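Local coordinates for protein aromatic amino acid aminotransferase I (PDB 6HNU) that probably transfers the amino group of aromatic L-amino acids to 2-oxoglutarate, with pyridoxal 5'-phosphate as cofactor, at residues B[83-88]-B[97-102]; B[159-164]-B[437-442]. One frame throughout, in Å; residues are numbered along the deposited sequence.

Interaction 1 (B[83-88]-B[97-102]); sequences IEVFKK and IELARS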
# COMPACT_ATOMS: atom_id res chain seq x y z
N ILE B 83 -24.56 -7.95 -4.69
CA ILE B 83 -24.19 -7.73 -3.26
C ILE B 83 -24.20 -6.21 -3.03
O ILE B 83 -23.81 -5.46 -3.92
CB ILE B 83 -22.83 -8.38 -2.91
CG1 ILE B 83 -21.76 -8.01 -3.95
CG2 ILE B 83 -23.00 -9.89 -2.79
CD1 ILE B 83 -20.33 -8.35 -3.57
N GLU B 84 -24.64 -5.82 -1.85
CA GLU B 84 -24.81 -4.42 -1.43
C GLU B 84 -24.13 -4.24 -0.08
O GLU B 84 -24.35 -5.08 0.83
CB GLU B 84 -26.29 -4.09 -1.31
CG GLU B 84 -27.02 -4.17 -2.63
CD GLU B 84 -28.36 -3.44 -2.58
OE1 GLU B 84 -29.09 -3.69 -1.61
OE2 GLU B 84 -28.63 -2.57 -3.47
N VAL B 85 -23.27 -3.23 -0.01
CA VAL B 85 -22.77 -2.71 1.28
C VAL B 85 -23.24 -1.27 1.46
O VAL B 85 -22.72 -0.34 0.82
CB VAL B 85 -21.25 -2.85 1.37
CG1 VAL B 85 -20.81 -2.47 2.77
CG2 VAL B 85 -20.82 -4.29 1.04
N PHE B 86 -24.20 -1.09 2.35
CA PHE B 86 -24.69 0.23 2.78
C PHE B 86 -23.71 0.87 3.77
O PHE B 86 -22.93 0.15 4.46
CB PHE B 86 -26.07 0.07 3.41
CG PHE B 86 -27.15 -0.24 2.42
CD1 PHE B 86 -27.43 -1.55 2.06
CD2 PHE B 86 -27.90 0.78 1.85
CE1 PHE B 86 -28.46 -1.83 1.17
CE2 PHE B 86 -28.91 0.49 0.93
CZ PHE B 86 -29.18 -0.81 0.60
N LYS B 87 -23.81 2.20 3.88
CA LYS B 87 -23.08 3.03 4.87
C LYS B 87 -23.45 2.59 6.29
O LYS B 87 -22.52 2.48 7.14
CB LYS B 87 -23.40 4.51 4.61
CG LYS B 87 -22.72 5.52 5.53
CD LYS B 87 -22.58 6.85 4.83
CE LYS B 87 -22.05 7.95 5.69
NZ LYS B 87 -22.10 9.25 4.99
N LYS B 88 -24.74 2.33 6.55
CA LYS B 88 -25.22 2.03 7.93
C LYS B 88 -25.43 0.53 8.13
O LYS B 88 -26.08 -0.11 7.28
CB LYS B 88 -26.54 2.77 8.23
CG LYS B 88 -26.48 4.29 8.17
CD LYS B 88 -27.75 5.00 8.67
CE LYS B 88 -29.03 4.17 8.55
NZ LYS B 88 -30.26 4.98 8.73
N ILE B 97 -19.30 -5.23 6.30
CA ILE B 97 -18.48 -4.14 6.89
C ILE B 97 -19.04 -2.84 6.33
O ILE B 97 -18.62 -2.40 5.23
CB ILE B 97 -16.96 -4.34 6.70
CG1 ILE B 97 -16.56 -5.83 6.68
CG2 ILE B 97 -16.24 -3.58 7.80
CD1 ILE B 97 -15.22 -6.14 6.06
N GLU B 98 -20.02 -2.30 7.04
CA GLU B 98 -20.80 -1.12 6.58
C GLU B 98 -19.80 0.01 6.31
O GLU B 98 -18.76 0.09 7.02
CB GLU B 98 -21.87 -0.77 7.63
CG GLU B 98 -21.32 -0.27 8.95
CD GLU B 98 -20.92 -1.30 9.97
OE1 GLU B 98 -21.03 -2.52 9.68
OE2 GLU B 98 -20.43 -0.89 11.06
N LEU B 99 -20.09 0.84 5.30
CA LEU B 99 -19.09 1.82 4.79
C LEU B 99 -18.73 2.85 5.86
O LEU B 99 -17.63 3.40 5.78
CB LEU B 99 -19.61 2.52 3.54
CG LEU B 99 -20.03 1.62 2.38
CD1 LEU B 99 -20.51 2.48 1.22
CD2 LEU B 99 -18.88 0.70 1.96
N ALA B 100 -19.63 3.17 6.80
CA ALA B 100 -19.33 4.10 7.90
C ALA B 100 -18.10 3.59 8.68
O ALA B 100 -17.37 4.41 9.22
CB ALA B 100 -20.56 4.27 8.79
N ARG B 101 -17.88 2.27 8.70
CA ARG B 101 -16.75 1.57 9.36
C ARG B 101 -15.66 1.16 8.33
O ARG B 101 -14.46 1.48 8.58
CB ARG B 101 -17.29 0.40 10.16
CG ARG B 101 -16.26 -0.40 10.95
CD ARG B 101 -16.87 -1.22 12.10
NE ARG B 101 -17.88 -2.11 11.54
CZ ARG B 101 -17.69 -3.38 11.21
NH1 ARG B 101 -16.53 -3.97 11.45
NH2 ARG B 101 -18.67 -4.06 10.63
N SER B 102 -16.00 0.54 7.18
CA SER B 102 -14.94 0.10 6.21
C SER B 102 -14.23 1.31 5.57
O SER B 102 -13.09 1.14 5.14
CB SER B 102 -15.51 -0.88 5.18
OG SER B 102 -16.76 -0.45 4.66
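Val85 CG1 lies anti to its backbone N (chi1 -173°) and meets Leu99 CD2 at 3.8 Å; the two side chains cross obliquely. Leu99 CG is anti to its own carbonyl carbon (chi1 -56°), and CD1 comes against Val85 O. The same Val85 methyl, CG1, also touches Ile97 O at 3.3 Å. Two backbone bonds join the segments just beside this apolar pair. Leu99 N donates to Phe86 O, and Ala100 N donates to Lys87 O at 3.0 Å.

The strand here is 81-86, paired antiparallel with strand 57-62 in a two-stranded sheet. Its end meets the first turn of the short helix 99-102, so the two bonds take up N-H groups at the helix start. Glu98 is the N-cap residue. Its CB packs on Lys87 O at 3.4 Å, while its carboxylate turns away to Arg101. Arg101 grips it side-on, NE to Glu98 OE2 at 2.9 Å and NH2 to OE1 at 3.0 Å, meeting both oxygens from above the carboxylate plane. Arg101 NH1 has a second acid partner, Glu113. Lys87 extends past Ala100, and its NZ bonds to Phe53 O.

Interaction 2 (B[159-164]-B[437-442]); sequences ILVEEY and FKAEGQ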
# COMPACT_ATOMS: atom_id res chain seq x y z
N ILE B 159 19.54 -13.39 2.30
CA ILE B 159 18.42 -14.37 2.15
C ILE B 159 18.78 -15.41 1.09
O ILE B 159 19.62 -15.11 0.18
CB ILE B 159 17.11 -13.65 1.82
CG1 ILE B 159 17.16 -12.91 0.49
CG2 ILE B 159 16.77 -12.75 2.98
CD1 ILE B 159 15.79 -12.49 -0.03
N LEU B 160 18.16 -16.59 1.18
CA LEU B 160 18.25 -17.59 0.11
C LEU B 160 17.03 -17.41 -0.78
O LEU B 160 15.91 -17.21 -0.23
CB LEU B 160 18.32 -19.00 0.70
CG LEU B 160 19.42 -19.22 1.74
CD1 LEU B 160 19.29 -20.60 2.34
CD2 LEU B 160 20.77 -19.03 1.10
N VAL B 161 17.27 -17.45 -2.10
CA VAL B 161 16.21 -17.39 -3.14
C VAL B 161 16.43 -18.55 -4.11
O VAL B 161 17.57 -19.00 -4.23
CB VAL B 161 16.18 -16.04 -3.89
CG1 VAL B 161 16.00 -14.85 -2.94
CG2 VAL B 161 17.42 -15.83 -4.75
N GLU B 162 15.36 -18.96 -4.80
CA GLU B 162 15.42 -19.91 -5.94
C GLU B 162 16.37 -19.32 -6.99
O GLU B 162 16.31 -18.11 -7.25
CB GLU B 162 14.01 -20.24 -6.43
CG GLU B 162 13.28 -21.06 -5.39
CD GLU B 162 11.77 -21.00 -5.38
OE1 GLU B 162 11.21 -19.94 -5.68
OE2 GLU B 162 11.18 -22.02 -4.97
N GLU B 163 17.23 -20.14 -7.60
CA GLU B 163 18.29 -19.58 -8.48
C GLU B 163 17.66 -18.94 -9.72
O GLU B 163 18.31 -18.09 -10.29
CB GLU B 163 19.35 -20.60 -8.89
CG GLU B 163 18.87 -21.60 -9.91
CD GLU B 163 19.93 -22.59 -10.38
OE1 GLU B 163 19.69 -23.78 -10.27
OE2 GLU B 163 20.95 -22.15 -10.88
N TYR B 164 16.43 -19.31 -10.11
CA TYR B 164 15.57 -18.57 -11.05
C TYR B 164 14.31 -18.18 -10.30
O TYR B 164 13.67 -19.08 -9.73
CB TYR B 164 15.17 -19.35 -12.29
CG TYR B 164 16.35 -19.79 -13.11
CD1 TYR B 164 17.01 -20.97 -12.80
CD2 TYR B 164 16.87 -18.98 -14.08
CE1 TYR B 164 18.16 -21.35 -13.48
CE2 TYR B 164 17.98 -19.38 -14.83
CZ TYR B 164 18.63 -20.56 -14.51
OH TYR B 164 19.75 -20.96 -15.18
N PHE B 437 15.67 -14.30 -15.40
CA PHE B 437 15.13 -14.59 -14.04
C PHE B 437 16.25 -15.08 -13.14
O PHE B 437 15.98 -15.45 -11.98
CB PHE B 437 14.00 -15.62 -14.08
CG PHE B 437 12.88 -15.24 -14.98
CD1 PHE B 437 12.85 -15.58 -16.32
CD2 PHE B 437 11.80 -14.54 -14.47
CE1 PHE B 437 11.76 -15.28 -17.11
CE2 PHE B 437 10.70 -14.24 -15.26
CZ PHE B 437 10.70 -14.57 -16.59
N LYS B 438 17.47 -15.11 -13.63
CA LYS B 438 18.58 -15.66 -12.82
C LYS B 438 18.85 -14.73 -11.62
O LYS B 438 19.08 -13.58 -11.87
CB LYS B 438 19.84 -15.79 -13.67
CG LYS B 438 21.00 -16.47 -12.96
CD LYS B 438 20.83 -17.96 -12.84
CE LYS B 438 21.20 -18.52 -11.49
NZ LYS B 438 22.48 -17.98 -10.98
N ALA B 439 18.97 -15.27 -10.41
CA ALA B 439 19.27 -14.51 -9.19
C ALA B 439 20.79 -14.56 -8.99
O ALA B 439 21.38 -15.64 -9.19
CB ALA B 439 18.55 -15.07 -7.99
N GLU B 440 21.37 -13.45 -8.59
CA GLU B 440 22.81 -13.37 -8.26
C GLU B 440 22.99 -12.71 -6.90
O GLU B 440 22.24 -11.83 -6.57
CB GLU B 440 23.56 -12.63 -9.36
CG GLU B 440 23.46 -13.33 -10.69
CD GLU B 440 24.21 -14.66 -10.82
OE1 GLU B 440 24.66 -15.24 -9.79
OE2 GLU B 440 24.32 -15.12 -11.98
N GLY B 441 23.96 -13.17 -6.12
CA GLY B 441 24.27 -12.56 -4.83
C GLY B 441 25.35 -13.32 -4.10
O GLY B 441 25.55 -14.52 -4.34
N GLN B 442 26.02 -12.62 -3.22
CA GLN B 442 27.06 -13.19 -2.36
C GLN B 442 26.76 -12.72 -0.95
O GLN B 442 26.38 -11.55 -0.77
CB GLN B 442 28.46 -12.73 -2.79
CG GLN B 442 28.96 -13.31 -4.10
CD GLN B 442 30.27 -12.64 -4.44
OE1 GLN B 442 30.30 -11.52 -4.95
NE2 GLN B 442 31.37 -13.29 -4.09
O HOH W 1 22.79 -20.58 -9.37
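Glu163 O takes the N-H of Ala439 at 2.9 Å, in the one direct hydrogen bond between the segments. The bond is nearly straight, 170° at the hydrogen. Lys438 CE also lies against Glu163 O, at 3.2 Å. A single beta bridge pairs Tyr164 with Lys438, and Tyr164 CA makes a CA-H...O contact with Phe437 O.

Glu163 and Lys438 carry opposite charges, but OE2 and NZ stand 4.4 Å apart, too far for a salt bridge. A water spans them. It donates to Glu163 OE2 at 2.9 Å and accepts from Lys438 NZ at 3.1 Å. The other carboxylate oxygen, Glu163 OE1, is held by Met185 N of strand 179-186. Lys438 NZ also donates to Ala439 O and forms a salt bridge with Glu440 OE2.

The lysine chain reaches this point by bending. Its CG is anti to the backbone N (chi1 -175°), and the bend at chi2 (76°) sets CD over one face of the Tyr164 ring, 4.1 Å from the centroid, a CH-pi contact. Further bends at chi3 and chi4 bring NZ to the water and Glu440. Among the apolar side chains, Val161 CG2 meets Ala439 CB at 3.5 Å.

The contact joins the end of strand 158-162, in the large mixed sheet of this PLP-dependent aminotransferase, to the loop between strands 429-433 and 459-465. Phe437 at the loop's start lies close to the cofactor-binding Asn218. The Lys438 ammonium has two acidic neighbours, Glu440 directly and Glu163 through water, which would be expected to favour its charged form.

Interaction 1 closes before interaction 2 opens along the chain. Their centres are 44 Å apart, on opposite sides of the chain's centre, and their nearest atoms about 32 Å apart. They share no sheet. Interaction 1 is local, with eight residues between its segments, and ties the two-stranded sheet of 57-62 and 81-86 to helix 99-102. Interaction 2 spans 272 residues and joins the large mixed sheet to a loop that links two neighbouring strands of the four-stranded antiparallel sheet. Interaction 1 lies away from the cofactor and the bound phenylalanine, whereas interaction 2 borders the cofactor region. One contact thus lies at the periphery; the other joins distant parts of the chain beside the active site.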